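Local coordinates for protein-L-isoaspartate O-methyltransferase beta-aspartate methyltransferase (Plasmodium falciparum, PDB 2PBF), which probably transfers a methyl group from S-adenosyl-L-methionine to L-isoaspartyl residues of damaged proteins, the first step of their repair, at residues 10-13 against 14-18; 36-39 against 40-43; 119-122 against 123-126. All coordinates share one frame; numbering follows the deposited sequence.

Contact 1 (10-13 against 14-18); sequences NNHK and SLLEN
Asn11 closes the start of helix 12-21 as its N-cap, meeting Ser14 through both ends of its side-chain amide. Asn11 OD1 accepts from the backbone N of Ser14 at 2.7 Å, a fairly straight bond (160° at the hydrogen) whose donor stands above the carbonyl plane and not on a lone pair. Asn11 ND2 gives a hydrogen to Ser14 OG, also 2.7 Å away and slightly tilted from the amide plane. With chi1 at 71°, CG of Asn11 sits between its own backbone N and carbonyl carbon, which folds the amide back over the first turn; the two bonds then fix its rotation.

Backbone bonds start at once behind the cap: Leu15 N to Asn11 O, Leu16 N to His12 O and Glu17 N to Lys13 O, the last at 3.0 Å. The buried His12 ring has a polar and an apolar partner. Its NE2 bonds to Met34 O at the end of helix 28-35, while Leu16 CG lies over one face, 4.3 Å from the ring centroid, as a CH-pi contact. Tyr31 of the same neighbouring helix packs on Leu16, Lys13 and Glu17. On the more exposed side Lys13 and Glu17 run alongside each other and point the same way, and their salt bridge is a long one, with Lys13 NZ 3.9 Å from Glu17 OE1.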
ATOM      1  N   ASN A  10      14.792 -16.753 -12.398  1.00 37.25           N
ATOM      2  CA  ASN A  10      14.041 -15.553 -11.941  1.00 37.06           C
ATOM      3  C   ASN A  10      14.553 -14.903 -10.657  1.00 37.19           C
ATOM      4  O   ASN A  10      14.684 -15.543  -9.620  1.00 37.32           O
ATOM      5  CB  ASN A  10      12.539 -15.833 -11.749  1.00 36.73           C
ATOM      6  CG  ASN A  10      11.767 -15.898 -13.058  1.00 36.58           C
ATOM      7  OD1 ASN A  10      12.346 -15.894 -14.146  1.00 36.62           O
ATOM      8  ND2 ASN A  10      10.456 -15.977 -12.954  1.00 35.62           N
ATOM      9  N   ASN A  11      14.774 -13.600 -10.734  1.00 37.27           N
ATOM     10  CA  ASN A  11      15.288 -12.846  -9.610  1.00 36.83           C
ATOM     11  C   ASN A  11      14.556 -11.515  -9.489  1.00 35.77           C
ATOM     12  O   ASN A  11      13.949 -11.023 -10.455  1.00 35.67           O
ATOM     13  CB  ASN A  11      16.793 -12.649  -9.790  1.00 37.15           C
ATOM     14  CG  ASN A  11      17.111 -11.686 -10.891  1.00 38.73           C
ATOM     15  OD1 ASN A  11      17.092 -10.479 -10.681  1.00 41.45           O
ATOM     16  ND2 ASN A  11      17.377 -12.206 -12.091  1.00 39.50           N
ATOM     17  N   HIS A  12      14.630 -10.908  -8.314  1.00 35.44           N
ATOM     18  CA  HIS A  12      13.903  -9.658  -8.083  1.00 34.58           C
ATOM     19  C   HIS A  12      14.282  -8.498  -8.997  1.00 34.65           C
ATOM     20  O   HIS A  12      13.422  -7.759  -9.481  1.00 33.44           O
ATOM     21  CB  HIS A  12      14.033  -9.217  -6.637  1.00 34.17           C
ATOM     22  CG  HIS A  12      13.210  -8.020  -6.313  1.00 33.16           C
ATOM     23  ND1 HIS A  12      11.830  -8.059  -6.280  1.00 32.67           N
ATOM     24  CD2 HIS A  12      13.562  -6.746  -6.015  1.00 32.12           C
ATOM     25  CE1 HIS A  12      11.369  -6.865  -5.960  1.00 32.43           C
ATOM     26  NE2 HIS A  12      12.400  -6.050  -5.798  1.00 34.70           N
ATOM     27  N   LYS A  13      15.575  -8.328  -9.222  1.00 35.48           N
ATOM     28  CA  LYS A  13      16.061  -7.195  -9.995  1.00 36.15           C
ATOM     29  C   LYS A  13      15.668  -7.299 -11.489  1.00 35.97           C
ATOM     30  O   LYS A  13      15.359  -6.301 -12.146  1.00 36.02           O
ATOM     31  CB  LYS A  13      17.586  -7.088  -9.813  1.00 36.18           C
ATOM     32  CG  LYS A  13      18.236  -6.011 -10.657  1.00 36.99           C
ATOM     33  CD  LYS A  13      19.724  -5.880 -10.373  1.00 37.07           C
ATOM     34  CE  LYS A  13      20.310  -4.713 -11.188  1.00 40.55           C
ATOM     35  NZ  LYS A  13      20.012  -4.804 -12.683  1.00 39.10           N
ATOM     36  N   SER A  14      15.701  -8.522 -12.018  1.00 35.83           N
ATOM     37  CA  SER A  14      15.306  -8.771 -13.380  1.00 34.88           C
ATOM     38  C   SER A  14      13.801  -8.573 -13.565  1.00 33.48           C
ATOM     39  O   SER A  14      13.356  -8.103 -14.610  1.00 33.68           O
ATOM     40  CB  SER A  14      15.753 -10.160 -13.814  1.00 35.31           C
ATOM     41  OG  SER A  14      17.169 -10.229 -13.976  1.00 37.45           O
ATOM     42  N   LEU A  15      13.023  -8.885 -12.536  1.00 32.11           N
ATOM     43  CA  LEU A  15      11.597  -8.533 -12.540  1.00 31.54           C
ATOM     44  C   LEU A  15      11.402  -7.033 -12.746  1.00 31.62           C
ATOM     45  O   LEU A  15      10.595  -6.617 -13.557  1.00 32.07           O
ATOM     46  CB  LEU A  15      10.906  -9.003 -11.235  1.00 30.93           C
ATOM     47  CG  LEU A  15       9.477  -8.485 -10.959  1.00 30.57           C
ATOM     48  CD1 LEU A  15       8.475  -8.750 -12.124  1.00 28.25           C
ATOM     49  CD2 LEU A  15       8.984  -9.060  -9.667  1.00 30.46           C
ATOM     50  N   LEU A  16      12.163  -6.233 -12.011  1.00 32.37           N
ATOM     51  CA  LEU A  16      12.036  -4.784 -12.031  1.00 34.24           C
ATOM     52  C   LEU A  16      12.475  -4.166 -13.357  1.00 35.37           C
ATOM     53  O   LEU A  16      11.864  -3.215 -13.862  1.00 35.68           O
ATOM     54  CB  LEU A  16      12.806  -4.182 -10.840  1.00 33.99           C
ATOM     55  CG  LEU A  16      12.279  -4.523  -9.430  1.00 31.59           C
ATOM     56  CD1 LEU A  16      12.985  -3.642  -8.424  1.00 30.55           C
ATOM     57  CD2 LEU A  16      10.777  -4.314  -9.296  1.00 31.69           C
ATOM     58  N   GLU A  17      13.516  -4.757 -13.920  1.00 37.12           N
ATOM     59  CA  GLU A  17      13.973  -4.454 -15.270  1.00 38.80           C
ATOM     60  C   GLU A  17      12.942  -4.794 -16.342  1.00 38.69           C
ATOM     61  O   GLU A  17      12.850  -4.082 -17.327  1.00 39.03           O
ATOM     62  CB  GLU A  17      15.295  -5.182 -15.537  1.00 39.14           C
ATOM     63  CG  GLU A  17      16.482  -4.553 -14.835  1.00 43.19           C
ATOM     64  CD  GLU A  17      16.758  -3.128 -15.324  1.00 48.69           C
ATOM     65  OE1 GLU A  17      17.636  -2.453 -14.726  1.00 50.71           O
ATOM     66  OE2 GLU A  17      16.111  -2.692 -16.315  1.00 49.87           O
ATOM     67  N   ASN A  18      12.178  -5.876 -16.150  1.00 39.62           N
ATOM     68  CA  ASN A  18      11.088  -6.259 -17.068  1.00 40.23           C
ATOM     69  C   ASN A  18       9.936  -5.252 -17.058  1.00 40.09           C
ATOM     70  O   ASN A  18       9.447  -4.856 -18.117  1.00 40.83           O
ATOM     71  CB  ASN A  18      10.588  -7.697 -16.795  1.00 40.86           C
ATOM     72  CG  ASN A  18       9.226  -8.001 -17.455  1.00 43.03           C
ATOM     73  OD1 ASN A  18       8.172  -7.938 -16.803  1.00 45.44           O
ATOM     74  ND2 ASN A  18       9.247  -8.326 -18.742  1.00 43.98           N
TER

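Contact 2 (36-39 against 40-43); sequences QVDR and GKYI
Asp38 swings its CG opposite its backbone N (chi1 -174°), and this carries OD1 round to the backbone N of Gly40, 2.9 Å away. The bond reaches the anti side of the carboxylate, 30° out of its plane, and is bent to 139° at the hydrogen. Tyr48 OH bonds to the same OD1, so two donors grip one carboxylate oxygen. Tyr42, its CG beside the backbone N, turns its ring back toward 36-39: CD2 comes edge-on to Asp38 O at 3.3 Å, in the ring plane, and CE2 rests 3.7 Å from Val37 CG1, the two side chains crossing at about a right angle.

The backbone between them is tightly wound. Asp38 O takes the N-H of Lys41 at 3.0 Å, while Arg39 O accepts twice, from Tyr42 N above its carbonyl plane at 2.8 Å and from Ile43 N nearly along the C=O axis. Arg39 NH1 bonds to Ser62 O, and the extended side chain passes about 6 Å from the bound S-adenosyl-L-homocysteine; Tyr42 OH reaches Asp132 OD2 at the end of helix 119-132. An aspartate side chain accepting from the N-H two residues on, with its carbonyl accepting from the third, is characteristic of an Asx turn merged with a beta turn, leading here into a short 3-10 segment in the connection between helix 28-35 and strand 53-56.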
ATOM      1  N   GLN A  36      14.842  -2.217  -3.232  1.00 32.22           N
ATOM      2  CA  GLN A  36      15.134  -2.427  -1.821  1.00 32.63           C
ATOM      3  C   GLN A  36      14.223  -3.447  -1.127  1.00 32.29           C
ATOM      4  O   GLN A  36      14.528  -3.901  -0.009  1.00 32.34           O
ATOM      5  CB  GLN A  36      15.139  -1.081  -1.077  1.00 32.95           C
ATOM      6  CG  GLN A  36      16.310  -0.174  -1.482  1.00 34.06           C
ATOM      7  CD  GLN A  36      16.301   1.165  -0.764  1.00 33.19           C
ATOM      8  OE1 GLN A  36      16.766   1.270   0.355  1.00 37.63           O
ATOM      9  NE2 GLN A  36      15.779   2.195  -1.422  1.00 37.92           N
ATOM     10  N   VAL A  37      13.118  -3.818  -1.783  1.00 31.52           N
ATOM     11  CA  VAL A  37      12.147  -4.746  -1.207  1.00 30.49           C
ATOM     12  C   VAL A  37      11.927  -5.981  -2.123  1.00 30.84           C
ATOM     13  O   VAL A  37      11.124  -5.947  -3.061  1.00 29.73           O
ATOM     14  CB  VAL A  37      10.772  -4.028  -0.879  1.00 30.70           C
ATOM     15  CG1 VAL A  37       9.897  -4.933  -0.056  1.00 28.56           C
ATOM     16  CG2 VAL A  37      10.999  -2.709  -0.126  1.00 30.36           C
ATOM     17  N   ASP A  38      12.651  -7.061  -1.837  1.00 30.87           N
ATOM     18  CA  ASP A  38      12.603  -8.280  -2.617  1.00 31.47           C
ATOM     19  C   ASP A  38      11.269  -9.017  -2.433  1.00 30.97           C
ATOM     20  O   ASP A  38      10.939  -9.464  -1.320  1.00 31.10           O
ATOM     21  CB  ASP A  38      13.785  -9.195  -2.227  1.00 31.93           C
ATOM     22  CG  ASP A  38      13.901 -10.446  -3.114  1.00 34.14           C
ATOM     23  OD1 ASP A  38      12.898 -10.910  -3.684  1.00 30.89           O
ATOM     24  OD2 ASP A  38      15.032 -10.987  -3.223  1.00 39.07           O
ATOM     25  N   ARG A  39      10.535  -9.170  -3.537  1.00 30.05           N
ATOM     26  CA  ARG A  39       9.197  -9.788  -3.551  1.00 29.52           C
ATOM     27  C   ARG A  39       9.173 -11.212  -3.003  1.00 30.36           C
ATOM     28  O   ARG A  39       8.203 -11.609  -2.340  1.00 29.27           O
ATOM     29  CB  ARG A  39       8.611  -9.742  -4.971  1.00 29.68           C
ATOM     30  CG  ARG A  39       7.121 -10.059  -5.090  1.00 27.70           C
ATOM     31  CD  ARG A  39       6.639  -9.970  -6.556  1.00 27.91           C
ATOM     32  NE  ARG A  39       5.365 -10.659  -6.778  1.00 27.09           N
ATOM     33  CZ  ARG A  39       4.155 -10.139  -6.513  1.00 27.00           C
ATOM     34  NH1 ARG A  39       4.052  -8.908  -6.043  1.00 24.12           N
ATOM     35  NH2 ARG A  39       3.052 -10.846  -6.730  1.00 24.63           N
ATOM     36  N   GLY A  40      10.251 -11.962  -3.255  1.00 30.44           N
ATOM     37  CA  GLY A  40      10.434 -13.324  -2.721  1.00 31.07           C
ATOM     38  C   GLY A  40      10.480 -13.456  -1.207  1.00 31.82           C
ATOM     39  O   GLY A  40      10.305 -14.549  -0.653  1.00 31.54           O
ATOM     40  N   LYS A  41      10.698 -12.341  -0.521  1.00 32.72           N
ATOM     41  CA  LYS A  41      10.625 -12.325   0.946  1.00 33.50           C
ATOM     42  C   LYS A  41       9.177 -12.107   1.426  1.00 32.48           C
ATOM     43  O   LYS A  41       8.889 -12.176   2.624  1.00 31.76           O
ATOM     44  CB  LYS A  41      11.571 -11.252   1.515  1.00 33.95           C
ATOM     45  CG  LYS A  41      13.004 -11.387   1.034  1.00 36.56           C
ATOM     46  CD  LYS A  41      13.829 -12.239   1.983  1.00 41.19           C
ATOM     47  CE  LYS A  41      15.314 -11.925   1.850  1.00 43.30           C
ATOM     48  NZ  LYS A  41      16.083 -12.249   3.098  1.00 46.12           N
ATOM     49  N   TYR A  42       8.281 -11.858   0.470  1.00 31.90           N
ATOM     50  CA  TYR A  42       6.877 -11.510   0.737  1.00 31.95           C
ATOM     51  C   TYR A  42       5.851 -12.513   0.200  1.00 32.24           C
ATOM     52  O   TYR A  42       4.679 -12.537   0.625  1.00 32.35           O
ATOM     53  CB  TYR A  42       6.589 -10.065   0.284  1.00 31.13           C
ATOM     54  CG  TYR A  42       7.315  -9.129   1.206  1.00 31.30           C
ATOM     55  CD1 TYR A  42       6.688  -8.611   2.344  1.00 31.42           C
ATOM     56  CD2 TYR A  42       8.656  -8.836   0.998  1.00 30.64           C
ATOM     57  CE1 TYR A  42       7.387  -7.785   3.236  1.00 29.86           C
ATOM     58  CE2 TYR A  42       9.363  -8.033   1.876  1.00 29.75           C
ATOM     59  CZ  TYR A  42       8.726  -7.508   2.983  1.00 29.64           C
ATOM     60  OH  TYR A  42       9.440  -6.701   3.822  1.00 30.29           O
ATOM     61  N   ILE A  43       6.311 -13.336  -0.725  1.00 32.39           N
ATOM     62  CA  ILE A  43       5.546 -14.463  -1.236  1.00 32.51           C
ATOM     63  C   ILE A  43       6.502 -15.575  -1.665  1.00 33.45           C
ATOM     64  O   ILE A  43       7.521 -15.312  -2.300  1.00 33.47           O
ATOM     65  CB  ILE A  43       4.592 -14.067  -2.398  1.00 31.78           C
ATOM     66  CG1 ILE A  43       3.610 -15.215  -2.700  1.00 30.80           C
ATOM     67  CG2 ILE A  43       5.356 -13.653  -3.638  1.00 30.14           C
ATOM     68  CD1 ILE A  43       2.364 -15.183  -1.880  1.00 27.86           C
TER

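Contact 3 (119-122 against 123-126); sequences KDLV and NFSL
Ser125 OG donates to Val122 O at 2.8 Å, beside the regular helical bond from Leu126 N to the same oxygen at 2.9 Å. One carbonyl thus serves two donors: the amide meets the oxygen at 166°, the hydroxyl at 124°. Ser125 manages this because a chi1 of 68° tucks OG in over the backbone, facing the preceding turn. The hydroxyl of the buried Ser125 thus spends its hydrogen within the helix. Next to it Val122 CG1 and Leu126 CD1 touch at 3.6 Å, their side chains lying alongside and pointing the same way. Leu121 and Phe124 form a second, looser apolar pair, with Leu121 CD2 4.1 Å from Phe124 CD2.

On the outer side the amide of Asn123 lies obliquely across the Lys119 chain, ND2 3.6 Å from Lys119 CG. A water ties this amide to the previous turn, accepting from Asn123 ND2 at 3.2 Å and donating to Asp120 OD1. The other oxygen of that carboxylate, OD2, bonds to His57 NE2, which probably helps to hold the carboxylate in place for the water.

Further out, Ser125 and Leu126 rest on Ile144 and Val122 on His146, both of strand 142-146; Ile55 packs on Leu121 and Phe124, while Leu121 and Val122 both touch Glu116 of strand 111-116. Leu121 also touches the bound S-adenosyl-L-homocysteine, so this first part of helix 119-132 contributes to the cofactor pocket. It is the helix of a beta-alpha-beta unit, following strand 111-116 and leading to strand 142-146, in the Rossmann-like fold of class I methyltransferases.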
ATOM      1  N   LYS A 119      -6.409 -11.616  10.383  1.00 37.20           N
ATOM      2  CA  LYS A 119      -5.377 -11.777  11.384  1.00 37.21           C
ATOM      3  C   LYS A 119      -4.243 -12.645  10.880  1.00 37.09           C
ATOM      4  O   LYS A 119      -3.087 -12.367  11.152  1.00 37.14           O
ATOM      5  CB  LYS A 119      -5.991 -12.386  12.654  1.00 37.73           C
ATOM      6  CG  LYS A 119      -5.008 -12.693  13.758  1.00 40.34           C
ATOM      7  CD  LYS A 119      -4.441 -11.433  14.375  1.00 44.37           C
ATOM      8  CE  LYS A 119      -3.501 -11.757  15.532  1.00 47.66           C
ATOM      9  NZ  LYS A 119      -2.959 -10.493  16.123  1.00 51.13           N
ATOM     10  N   ASP A 120      -4.585 -13.709  10.162  1.00 36.74           N
ATOM     11  CA  ASP A 120      -3.597 -14.551   9.517  1.00 36.72           C
ATOM     12  C   ASP A 120      -2.718 -13.783   8.564  1.00 35.64           C
ATOM     13  O   ASP A 120      -1.548 -14.115   8.409  1.00 35.71           O
ATOM     14  CB  ASP A 120      -4.276 -15.664   8.724  1.00 37.02           C
ATOM     15  CG  ASP A 120      -4.715 -16.800   9.595  1.00 38.64           C
ATOM     16  OD1 ASP A 120      -4.112 -17.010  10.674  1.00 42.07           O
ATOM     17  OD2 ASP A 120      -5.669 -17.479   9.183  1.00 41.74           O
ATOM     18  N   LEU A 121      -3.300 -12.795   7.889  1.00 35.17           N
ATOM     19  CA  LEU A 121      -2.519 -11.943   6.998  1.00 34.63           C
ATOM     20  C   LEU A 121      -1.661 -10.930   7.762  1.00 34.61           C
ATOM     21  O   LEU A 121      -0.499 -10.716   7.387  1.00 35.20           O
ATOM     22  CB  LEU A 121      -3.387 -11.303   5.906  1.00 34.09           C
ATOM     23  CG  LEU A 121      -3.646 -12.379   4.838  1.00 33.21           C
ATOM     24  CD1 LEU A 121      -5.044 -12.316   4.325  1.00 34.08           C
ATOM     25  CD2 LEU A 121      -2.618 -12.300   3.720  1.00 34.10           C
ATOM     26  N   VAL A 122      -2.207 -10.337   8.828  1.00 34.26           N
ATOM     27  CA  VAL A 122      -1.361  -9.625   9.809  1.00 33.81           C
ATOM     28  C   VAL A 122      -0.133 -10.494  10.162  1.00 34.43           C
ATOM     29  O   VAL A 122       1.008 -10.103   9.917  1.00 33.18           O
ATOM     30  CB  VAL A 122      -2.106  -9.260  11.114  1.00 34.14           C
ATOM     31  CG1 VAL A 122      -1.155  -8.553  12.078  1.00 33.20           C
ATOM     32  CG2 VAL A 122      -3.320  -8.389  10.831  1.00 31.79           C
ATOM     33  N   ASN A 123      -0.364 -11.688  10.716  1.00 34.67           N
ATOM     34  CA  ASN A 123       0.760 -12.529  11.087  1.00 34.92           C
ATOM     35  C   ASN A 123       1.650 -12.930   9.925  1.00 34.50           C
ATOM     36  O   ASN A 123       2.850 -13.095  10.104  1.00 34.43           O
ATOM     37  CB  ASN A 123       0.317 -13.757  11.897  1.00 35.54           C
ATOM     38  CG  ASN A 123      -0.588 -13.393  13.065  1.00 36.91           C
ATOM     39  OD1 ASN A 123      -0.252 -12.540  13.892  1.00 38.02           O
ATOM     40  ND2 ASN A 123      -1.759 -14.023  13.122  1.00 37.65           N
ATOM     41  N   PHE A 124       1.065 -13.119   8.740  1.00 34.42           N
ATOM     42  CA  PHE A 124       1.830 -13.434   7.526  1.00 33.44           C
ATOM     43  C   PHE A 124       2.789 -12.298   7.176  1.00 32.96           C
ATOM     44  O   PHE A 124       3.981 -12.529   6.896  1.00 31.93           O
ATOM     45  CB  PHE A 124       0.865 -13.728   6.346  1.00 33.61           C
ATOM     46  CG  PHE A 124       1.554 -13.926   5.013  1.00 34.12           C
ATOM     47  CD1 PHE A 124       2.262 -15.093   4.744  1.00 34.17           C
ATOM     48  CD2 PHE A 124       1.468 -12.954   4.019  1.00 31.99           C
ATOM     49  CE1 PHE A 124       2.889 -15.282   3.504  1.00 33.80           C
ATOM     50  CE2 PHE A 124       2.095 -13.131   2.781  1.00 32.81           C
ATOM     51  CZ  PHE A 124       2.805 -14.297   2.525  1.00 32.91           C
ATOM     52  N   SER A 125       2.258 -11.075   7.169  1.00 33.12           N
ATOM     53  CA  SER A 125       3.066  -9.886   6.847  1.00 32.97           C
ATOM     54  C   SER A 125       4.162  -9.668   7.895  1.00 32.60           C
ATOM     55  O   SER A 125       5.288  -9.361   7.540  1.00 31.05           O
ATOM     56  CB  SER A 125       2.194  -8.635   6.716  1.00 32.56           C
ATOM     57  OG  SER A 125       1.633  -8.233   7.950  1.00 32.38           O
ATOM     58  N   LEU A 126       3.828  -9.880   9.178  1.00 32.25           N
ATOM     59  CA  LEU A 126       4.812  -9.659  10.257  1.00 32.58           C
ATOM     60  C   LEU A 126       5.966 -10.662  10.178  1.00 32.42           C
ATOM     61  O   LEU A 126       7.108 -10.326  10.496  1.00 32.02           O
ATOM     62  CB  LEU A 126       4.156  -9.632  11.653  1.00 32.81           C
ATOM     63  CG  LEU A 126       3.040  -8.612  11.930  1.00 32.35           C
ATOM     64  CD1 LEU A 126       2.286  -8.952  13.190  1.00 32.73           C
ATOM     65  CD2 LEU A 126       3.548  -7.194  12.006  1.00 31.83           C
TER
HETATM   66  O   HOH W   1      -1.538 -16.938  11.935  1.00 49.06           O

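In the fold
Contacts 1 and 3 each lie within a single helix, contact 1 at the start of helix 12-21 and contact 3 in the beta-alpha-beta unit; contact 2 is a turn in a loop between them. Contacts 1 and 3 each have exposed residues (Lys13 and Ser14; Lys119 and Asp120), while no touching residue of contact 2 is exposed. Contact 1, its centre about 20 Å from the chain centre, combines a polar cap and a long, weak ion pair with a buried histidine-leucine contact; contact 3 is apolar where it meets the sheet and watered outside. Contact 2 bridges the others: Leu15 CD2 packs 4.0 Å from Arg39 CD, and Tyr42 O lies 3.2 Å from Phe124 CZ.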